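Local coordinates for NTD biosynthesis operon protein NtdA (PDB 4K2M) that catalyses the reversible pyridoxal phosphate-dependent transamination of 3-dehydroglucose 6-phosphate with glutamate to give kanosamine 6-phosphate, at residues T176-I188 with L200-I213. Sequence-based numbering, arbitrary orientation.
With EDO (1,2-ethanediol), chain G.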
ATOM      1  N   THR A 176     -20.410  12.818  22.196  1.00 14.46           N
ATOM      2  CA  THR A 176     -20.331  12.300  20.830  1.00 12.52           C
ATOM      3  C   THR A 176     -18.924  11.820  20.477  1.00 11.62           C
ATOM      4  O   THR A 176     -18.751  11.106  19.493  1.00 15.01           O
ATOM      5  CB  THR A 176     -20.724  13.357  19.776  1.00 16.32           C
ATOM      6  OG1 THR A 176     -19.703  14.356  19.691  1.00 16.57           O
ATOM      7  CG2 THR A 176     -22.057  14.029  20.124  1.00 16.38           C
ATOM      8  N   PHE A 177     -17.935  12.252  21.262  1.00 14.36           N
ATOM      9  CA  PHE A 177     -16.508  11.988  21.006  1.00 13.16           C
ATOM     10  C   PHE A 177     -15.965  12.658  19.741  1.00 16.78           C
ATOM     11  O   PHE A 177     -14.818  12.423  19.351  1.00 16.43           O
ATOM     12  CB  PHE A 177     -16.186  10.491  20.985  1.00 13.52           C
ATOM     13  CG  PHE A 177     -16.542   9.777  22.258  1.00 14.61           C
ATOM     14  CD1 PHE A 177     -15.692   9.839  23.367  1.00 19.09           C
ATOM     15  CD2 PHE A 177     -17.709   9.021  22.335  1.00 15.05           C
ATOM     16  CE1 PHE A 177     -16.018   9.168  24.543  1.00 22.06           C
ATOM     17  CE2 PHE A 177     -18.043   8.354  23.496  1.00 18.30           C
ATOM     18  CZ  PHE A 177     -17.199   8.431  24.610  1.00 18.37           C
ATOM     19  N   CYS A 178     -16.769  13.520  19.126  1.00 14.37           N
ATOM     20  CA  CYS A 178     -16.341  14.232  17.925  1.00 10.45           C
ATOM     21  C   CYS A 178     -15.936  15.653  18.257  1.00 13.82           C
ATOM     22  O   CYS A 178     -16.315  16.198  19.300  1.00 14.95           O
ATOM     23  CB  CYS A 178     -17.453  14.246  16.868  1.00 11.20           C
ATOM     24  SG  CYS A 178     -17.862  12.599  16.274  1.00 16.43           S
ATOM     25  N   ILE A 179     -15.175  16.256  17.350  1.00 12.84           N
ATOM     26  CA  ILE A 179     -14.664  17.609  17.547  1.00 14.81           C
ATOM     27  C   ILE A 179     -15.791  18.584  17.881  1.00 16.55           C
ATOM     28  O   ILE A 179     -16.835  18.588  17.240  1.00 16.99           O
ATOM     29  CB  ILE A 179     -13.855  18.067  16.310  1.00 14.30           C
ATOM     30  CG1 ILE A 179     -13.167  19.413  16.559  1.00 14.33           C
ATOM     31  CG2 ILE A 179     -14.728  18.116  15.052  1.00 16.81           C
ATOM     32  CD1 ILE A 179     -12.193  19.768  15.427  1.00 18.68           C
ATOM     33  N   ASP A 180     -15.595  19.399  18.913  1.00 13.53           N
ATOM     34  CA  ASP A 180     -16.664  20.302  19.354  1.00 19.68           C
ATOM     35  C   ASP A 180     -16.633  21.547  18.475  1.00 15.23           C
ATOM     36  O   ASP A 180     -15.678  22.325  18.523  1.00 14.34           O
ATOM     37  CB  ASP A 180     -16.442  20.657  20.827  1.00 18.69           C
ATOM     38  CG  ASP A 180     -17.600  21.447  21.441  1.00 23.68           C
ATOM     39  OD1 ASP A 180     -18.496  21.920  20.704  1.00 20.81           O
ATOM     40  OD2 ASP A 180     -17.592  21.602  22.678  1.00 26.07           O
ATOM     41  N   PRO A 181     -17.674  21.750  17.651  1.00 15.60           N
ATOM     42  CA  PRO A 181     -17.601  22.878  16.718  1.00 16.86           C
ATOM     43  C   PRO A 181     -17.549  24.185  17.490  1.00 18.47           C
ATOM     44  O   PRO A 181     -17.004  25.178  17.004  1.00 19.41           O
ATOM     45  CB  PRO A 181     -18.921  22.794  15.946  1.00 20.07           C
ATOM     46  CG  PRO A 181     -19.419  21.399  16.160  1.00 22.61           C
ATOM     47  CD  PRO A 181     -18.946  21.017  17.539  1.00 18.41           C
ATOM     48  N   ASP A 182     -18.087  24.172  18.702  1.00 21.07           N
ATOM     49  CA  ASP A 182     -18.032  25.363  19.544  1.00 19.34           C
ATOM     50  C   ASP A 182     -16.634  25.684  20.087  1.00 23.68           C
ATOM     51  O   ASP A 182     -16.461  26.686  20.771  1.00 26.43           O
ATOM     52  CB  ASP A 182     -19.021  25.235  20.699  1.00 18.42           C
ATOM     53  CG  ASP A 182     -20.460  25.342  20.244  1.00 36.21           C
ATOM     54  OD1 ASP A 182     -20.726  26.120  19.304  1.00 33.16           O
ATOM     55  OD2 ASP A 182     -21.318  24.647  20.828  1.00 40.99           O
ATOM     56  N   LYS A 183     -15.641  24.846  19.780  1.00 20.56           N
ATOM     57  CA  LYS A 183     -14.265  25.074  20.249  1.00 15.55           C
ATOM     58  C   LYS A 183     -13.314  25.376  19.099  1.00 17.13           C
ATOM     59  O   LYS A 183     -12.128  25.651  19.301  1.00 19.82           O
ATOM     60  CB  LYS A 183     -13.734  23.831  20.981  1.00 20.52           C
ATOM     61  CG  LYS A 183     -14.451  23.482  22.266  1.00 21.37           C
ATOM     62  CD  LYS A 183     -14.091  24.453  23.387  1.00 30.40           C
ATOM     63  CE  LYS A 183     -14.529  23.885  24.729  1.00 41.59           C
ATOM     64  NZ  LYS A 183     -14.314  24.862  25.833  1.00 50.37           N
ATOM     65  N   ILE A 184     -13.827  25.312  17.881  1.00 16.59           N
ATOM     66  CA  ILE A 184     -12.957  25.418  16.721  1.00 13.52           C
ATOM     67  C   ILE A 184     -12.521  26.860  16.496  1.00 15.16           C
ATOM     68  O   ILE A 184     -11.342  27.133  16.267  1.00 15.53           O
ATOM     69  CB  ILE A 184     -13.661  24.863  15.464  1.00 15.22           C
ATOM     70  CG1 ILE A 184     -13.838  23.351  15.608  1.00 12.96           C
ATOM     71  CG2 ILE A 184     -12.868  25.199  14.201  1.00 20.86           C
ATOM     72  CD1 ILE A 184     -14.661  22.723  14.466  1.00 14.00           C
ATOM     73  N   GLU A 185     -13.470  27.784  16.575  1.00 16.60           N
ATOM     74  CA  GLU A 185     -13.184  29.170  16.228  1.00 12.97           C
ATOM     75  C   GLU A 185     -12.087  29.763  17.117  1.00 16.69           C
ATOM     76  O   GLU A 185     -11.204  30.475  16.637  1.00 17.44           O
ATOM     77  CB  GLU A 185     -14.466  30.012  16.294  1.00 15.24           C
ATOM     78  CG  GLU A 185     -14.222  31.478  15.997  1.00 16.51           C
ATOM     79  CD  GLU A 185     -15.515  32.261  15.868  1.00 32.40           C
ATOM     80  OE1 GLU A 185     -15.497  33.329  15.227  1.00 26.58           O
ATOM     81  OE2 GLU A 185     -16.543  31.799  16.407  1.00 30.19           O
ATOM     82  N   GLU A 186     -12.127  29.427  18.401  1.00 17.34           N
ATOM     83  CA  GLU A 186     -11.089  29.846  19.359  1.00 19.49           C
ATOM     84  C   GLU A 186      -9.651  29.494  18.897  1.00 23.16           C
ATOM     85  O   GLU A 186      -8.707  30.235  19.168  1.00 20.05           O
ATOM     86  CB  GLU A 186     -11.405  29.207  20.732  1.00 21.37           C
ATOM     87  CG  GLU A 186     -10.255  29.162  21.725  1.00 43.26           C
ATOM     88  CD  GLU A 186     -10.661  28.597  23.087  1.00 57.91           C
ATOM     89  OE1 GLU A 186     -11.414  27.597  23.130  1.00 31.80           O
ATOM     90  OE2 GLU A 186     -10.220  29.156  24.120  1.00 37.52           O
ATOM     91  N   ALA A 187      -9.486  28.378  18.185  1.00 16.23           N
ATOM     92  CA  ALA A 187      -8.156  27.910  17.790  1.00 16.13           C
ATOM     93  C   ALA A 187      -7.652  28.488  16.468  1.00 15.74           C
ATOM     94  O   ALA A 187      -6.514  28.245  16.068  1.00 18.25           O
ATOM     95  CB  ALA A 187      -8.130  26.381  17.731  1.00 13.51           C
ATOM     96  N   ILE A 188      -8.502  29.234  15.775  1.00 14.09           N
ATOM     97  CA  ILE A 188      -8.133  29.730  14.448  1.00 12.48           C
ATOM     98  C   ILE A 188      -7.094  30.852  14.571  1.00 15.62           C
ATOM     99  O   ILE A 188      -7.211  31.707  15.449  1.00 18.52           O
ATOM    100  CB  ILE A 188      -9.391  30.196  13.673  1.00 13.62           C
ATOM    101  CG1 ILE A 188     -10.313  29.009  13.396  1.00 13.59           C
ATOM    102  CG2 ILE A 188      -9.011  30.872  12.351  1.00 18.68           C
ATOM    103  CD1 ILE A 188     -11.650  29.389  12.796  1.00 15.64           C
ATOM    104  N   LEU A 200     -15.551   9.783  14.525  1.00 11.35           N
ATOM    105  CA  LEU A 200     -14.941   8.767  15.374  1.00 13.26           C
ATOM    106  C   LEU A 200     -15.945   7.728  15.826  1.00 12.88           C
ATOM    107  O   LEU A 200     -17.074   8.060  16.227  1.00 11.89           O
ATOM    108  CB  LEU A 200     -14.322   9.434  16.602  1.00 13.75           C
ATOM    109  CG  LEU A 200     -13.373   8.548  17.409  1.00 11.65           C
ATOM    110  CD1 LEU A 200     -12.203   8.044  16.541  1.00 13.65           C
ATOM    111  CD2 LEU A 200     -12.845   9.362  18.594  1.00 13.54           C
ATOM    112  N   TYR A 201     -15.508   6.470  15.747  1.00 10.67           N
ATOM    113  CA  TYR A 201     -16.293   5.291  16.111  1.00 10.90           C
ATOM    114  C   TYR A 201     -17.477   5.091  15.166  1.00 13.68           C
ATOM    115  O   TYR A 201     -18.287   4.186  15.374  1.00 12.76           O
ATOM    116  CB  TYR A 201     -16.778   5.359  17.567  1.00 13.39           C
ATOM    117  CG  TYR A 201     -15.694   5.711  18.569  1.00 13.20           C
ATOM    118  CD1 TYR A 201     -14.392   5.260  18.411  1.00  9.93           C
ATOM    119  CD2 TYR A 201     -15.991   6.475  19.679  1.00  9.74           C
ATOM    120  CE1 TYR A 201     -13.398   5.585  19.337  1.00 14.26           C
ATOM    121  CE2 TYR A 201     -15.013   6.806  20.602  1.00 12.43           C
ATOM    122  CZ  TYR A 201     -13.726   6.347  20.429  1.00 14.25           C
ATOM    123  OH  TYR A 201     -12.779   6.696  21.367  1.00 14.13           O
ATOM    124  N   GLY A 202     -17.570   5.923  14.125  1.00 10.77           N
ATOM    125  CA  GLY A 202     -18.679   5.842  13.176  1.00 11.69           C
ATOM    126  C   GLY A 202     -19.757   6.894  13.404  1.00 15.09           C
ATOM    127  O   GLY A 202     -20.768   6.931  12.698  1.00 13.57           O
ATOM    128  N   LYS A 203     -19.533   7.773  14.375  1.00 12.77           N
ATOM    129  CA  LYS A 203     -20.480   8.862  14.669  1.00  9.50           C
ATOM    130  C   LYS A 203     -20.162  10.065  13.782  1.00 14.31           C
ATOM    131  O   LYS A 203     -19.015  10.484  13.684  1.00 13.67           O
ATOM    132  CB  LYS A 203     -20.334   9.276  16.138  1.00  9.77           C
ATOM    133  CG  LYS A 203     -21.183  10.452  16.581  1.00 14.64           C
ATOM    134  CD  LYS A 203     -22.649  10.096  16.667  1.00 20.44           C
ATOM    135  CE  LYS A 203     -23.429  11.237  17.326  1.00 23.66           C
ATOM    136  NZ  LYS A 203     -24.880  10.908  17.390  1.00 23.77           N
ATOM    137  N   HIS A 204     -21.187  10.633  13.153  1.00 12.45           N
ATOM    138  CA  HIS A 204     -21.010  11.781  12.263  1.00 16.78           C
ATOM    139  C   HIS A 204     -20.755  13.050  13.081  1.00 15.44           C
ATOM    140  O   HIS A 204     -21.524  13.381  14.000  1.00 15.96           O
ATOM    141  CB  HIS A 204     -22.283  11.952  11.420  1.00 15.95           C
ATOM    142  CG  HIS A 204     -22.043  12.468  10.035  1.00 18.42           C
ATOM    143  ND1 HIS A 204     -22.937  12.269   9.005  1.00 21.51           N
ATOM    144  CD2 HIS A 204     -21.009  13.165   9.511  1.00 16.28           C
ATOM    145  CE1 HIS A 204     -22.467  12.834   7.905  1.00 24.27           C
ATOM    146  NE2 HIS A 204     -21.299  13.384   8.185  1.00 19.28           N
ATOM    147  N   SER A 205     -19.672  13.763  12.757  1.00 13.22           N
ATOM    148  CA  SER A 205     -19.390  15.057  13.369  1.00 11.85           C
ATOM    149  C   SER A 205     -20.471  16.053  12.970  1.00 14.94           C
ATOM    150  O   SER A 205     -21.219  15.809  12.022  1.00 16.90           O
ATOM    151  CB  SER A 205     -18.055  15.590  12.873  1.00 15.95           C
ATOM    152  OG  SER A 205     -16.988  14.765  13.273  1.00 14.42           O
ATOM    153  N   ASP A 206     -20.537  17.190  13.668  1.00 12.77           N
ATOM    154  CA  ASP A 206     -21.528  18.223  13.347  1.00 18.80           C
ATOM    155  C   ASP A 206     -21.064  19.026  12.142  1.00 21.50           C
ATOM    156  O   ASP A 206     -20.592  20.160  12.274  1.00 17.63           O
ATOM    157  CB  ASP A 206     -21.741  19.147  14.543  1.00 18.80           C
ATOM    158  CG  ASP A 206     -22.911  20.121  14.343  1.00 33.23           C
ATOM    159  OD1 ASP A 206     -23.453  20.245  13.211  1.00 26.78           O
ATOM    160  OD2 ASP A 206     -23.274  20.784  15.336  1.00 34.45           O
ATOM    161  N   MET A 207     -21.225  18.444  10.957  1.00 18.14           N
ATOM    162  CA  MET A 207     -20.582  18.998   9.767  1.00 15.62           C
ATOM    163  C   MET A 207     -21.171  20.324   9.292  1.00 14.87           C
ATOM    164  O   MET A 207     -20.438  21.186   8.782  1.00 15.62           O
ATOM    165  CB  MET A 207     -20.570  17.970   8.634  1.00 15.86           C
ATOM    166  CG  MET A 207     -19.654  16.762   8.896  1.00 14.98           C
ATOM    167  SD  MET A 207     -17.941  17.244   9.086  1.00 16.53           S
ATOM    168  CE  MET A 207     -17.558  17.751   7.419  1.00 18.53           C
ATOM    169  N   GLN A 208     -22.470  20.513   9.468  1.00 16.99           N
ATOM    170  CA  GLN A 208     -23.063  21.797   9.060  1.00 19.00           C
ATOM    171  C   GLN A 208     -22.465  22.970   9.842  1.00 18.38           C
ATOM    172  O   GLN A 208     -22.131  24.019   9.272  1.00 16.10           O
ATOM    173  CB  GLN A 208     -24.596  21.774   9.189  1.00 21.81           C
ATOM    174  CG  GLN A 208     -25.247  23.073   8.705  1.00 30.14           C
ATOM    175  CD  GLN A 208     -26.763  23.000   8.689  1.00 33.71           C
ATOM    176  OE1 GLN A 208     -27.368  22.193   9.395  1.00 37.55           O
ATOM    177  NE2 GLN A 208     -27.384  23.846   7.875  1.00 42.60           N
ATOM    178  N   HIS A 209     -22.292  22.780  11.145  1.00 14.05           N
ATOM    179  CA  HIS A 209     -21.742  23.821  12.002  1.00 20.25           C
ATOM    180  C   HIS A 209     -20.263  24.024  11.659  1.00 16.64           C
ATOM    181  O   HIS A 209     -19.792  25.147  11.534  1.00 16.06           O
ATOM    182  CB  HIS A 209     -21.961  23.430  13.466  1.00 21.58           C
ATOM    183  CG  HIS A 209     -21.653  24.513  14.447  1.00 26.49           C
ATOM    184  ND1 HIS A 209     -21.089  25.718  14.083  1.00 34.69           N
ATOM    185  CD2 HIS A 209     -21.833  24.571  15.789  1.00 33.15           C
ATOM    186  CE1 HIS A 209     -20.935  26.469  15.160  1.00 33.77           C
ATOM    187  NE2 HIS A 209     -21.375  25.797  16.207  1.00 31.94           N
ATOM    188  N   ILE A 210     -19.534  22.928  11.474  1.00 13.81           N
ATOM    189  CA  ILE A 210     -18.148  23.009  11.032  1.00 13.96           C
ATOM    190  C   ILE A 210     -18.020  23.779   9.711  1.00 18.86           C
ATOM    191  O   ILE A 210     -17.147  24.630   9.570  1.00 15.40           O
ATOM    192  CB  ILE A 210     -17.508  21.591  10.948  1.00 15.57           C
ATOM    193  CG1 ILE A 210     -17.417  20.981  12.350  1.00 16.34           C
ATOM    194  CG2 ILE A 210     -16.123  21.663  10.296  1.00 17.48           C
ATOM    195  CD1 ILE A 210     -16.964  19.506  12.376  1.00 17.97           C
ATOM    196  N   ARG A 211     -18.902  23.500   8.750  1.00 15.31           N
ATOM    197  CA  ARG A 211     -18.860  24.193   7.458  1.00 18.69           C
ATOM    198  C   ARG A 211     -19.164  25.690   7.613  1.00 16.66           C
ATOM    199  O   ARG A 211     -18.578  26.532   6.925  1.00 14.83           O
ATOM    200  CB  ARG A 211     -19.834  23.513   6.472  1.00 20.43           C
ATOM    201  CG  ARG A 211     -20.125  24.273   5.166  1.00 19.05           C
ATOM    202  CD  ARG A 211     -18.864  24.762   4.488  1.00 21.23           C
ATOM    203  NE  ARG A 211     -18.040  23.685   3.962  1.00 21.77           N
ATOM    204  CZ  ARG A 211     -16.873  23.870   3.352  1.00 28.34           C
ATOM    205  NH1 ARG A 211     -16.381  25.093   3.201  1.00 23.18           N
ATOM    206  NH2 ARG A 211     -16.193  22.832   2.898  1.00 24.26           N
ATOM    207  N   GLN A 212     -20.073  26.034   8.514  1.00 16.49           N
ATOM    208  CA  GLN A 212     -20.337  27.452   8.751  1.00 15.52           C
ATOM    209  C   GLN A 212     -19.087  28.180   9.233  1.00 19.57           C
ATOM    210  O   GLN A 212     -18.799  29.286   8.780  1.00 19.03           O
ATOM    211  CB  GLN A 212     -21.471  27.635   9.756  1.00 20.89           C
ATOM    212  CG  GLN A 212     -22.832  27.310   9.180  1.00 30.40           C
ATOM    213  CD  GLN A 212     -23.900  27.203  10.252  1.00 44.13           C
ATOM    214  OE1 GLN A 212     -23.629  27.409  11.438  1.00 48.12           O
ATOM    215  NE2 GLN A 212     -25.123  26.876   9.841  1.00 40.46           N
ATOM    216  N   ILE A 213     -18.348  27.566  10.150  1.00 17.50           N
ATOM    217  CA  ILE A 213     -17.089  28.147  10.610  1.00 16.37           C
ATOM    218  C   ILE A 213     -16.062  28.210   9.488  1.00 14.76           C
ATOM    219  O   ILE A 213     -15.401  29.234   9.293  1.00 15.88           O
ATOM    220  CB  ILE A 213     -16.510  27.380  11.804  1.00 13.44           C
ATOM    221  CG1 ILE A 213     -17.493  27.458  12.973  1.00 19.16           C
ATOM    222  CG2 ILE A 213     -15.150  27.963  12.212  1.00 16.77           C
ATOM    223  CD1 ILE A 213     -17.182  26.519  14.111  1.00 23.80           C
TER
HETATM  224  C1  EDO G 505     -10.983   8.072  23.950  1.00 23.19           C
HETATM  225  O1  EDO G 505      -9.825   8.873  23.737  1.00 31.14           O
HETATM  226  C2  EDO G 505     -12.241   8.884  23.678  1.00 18.57           C
HETATM  227  O2  EDO G 505     -12.338   9.129  22.273  1.00 24.64           O
HETATM  228  O   HOH W   1     -18.324   8.549  18.688  1.00 15.70           O
HETATM  229  O   HOH W   2     -18.907  17.367  15.857  1.00 14.94           O
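P181 lies over one face of the H209 ring, and D182 meets its NE2. With CG anti to the backbone N (chi1 -170°), H209 leaves helix 207-217 toward the proline: H209 CB lies 4.0 Å from P181 CB, H209 CG 3.6 Å and H209 CD2 3.4 Å from that same carbon, a CH-pi contact. At the tip, H209 NE2 donates to D182 OD1 at 3.2 Å, meeting it from above the carboxylate plane. Face contact and edge bond together limit the ring's rotation. One turn back, P181 CG rests on CB of D206, the N-cap residue. Deeper in, I210 and I213 pack against I179, I184 and I188. C178 SG lies 3.5 Å from K203 O, and a water bridges I179 O to D206 N. At the far end the edge of Y201 meets the face of F177, ring planes at 67°; Y201 OH bonds to Y380 O and accepts from ethanediol, while Y201 N bonds to Q227, which binds pyridoxal phosphate. Within the aspartate aminotransferase fold, the loop after strand 166-169 is thereby laid along 200-206 and the first turns of helix 207-217, which follow strand 192-195 of the central mixed sheet, with strand 145-148 behind its isoleucines and strand 353-356 beside the aromatic pair.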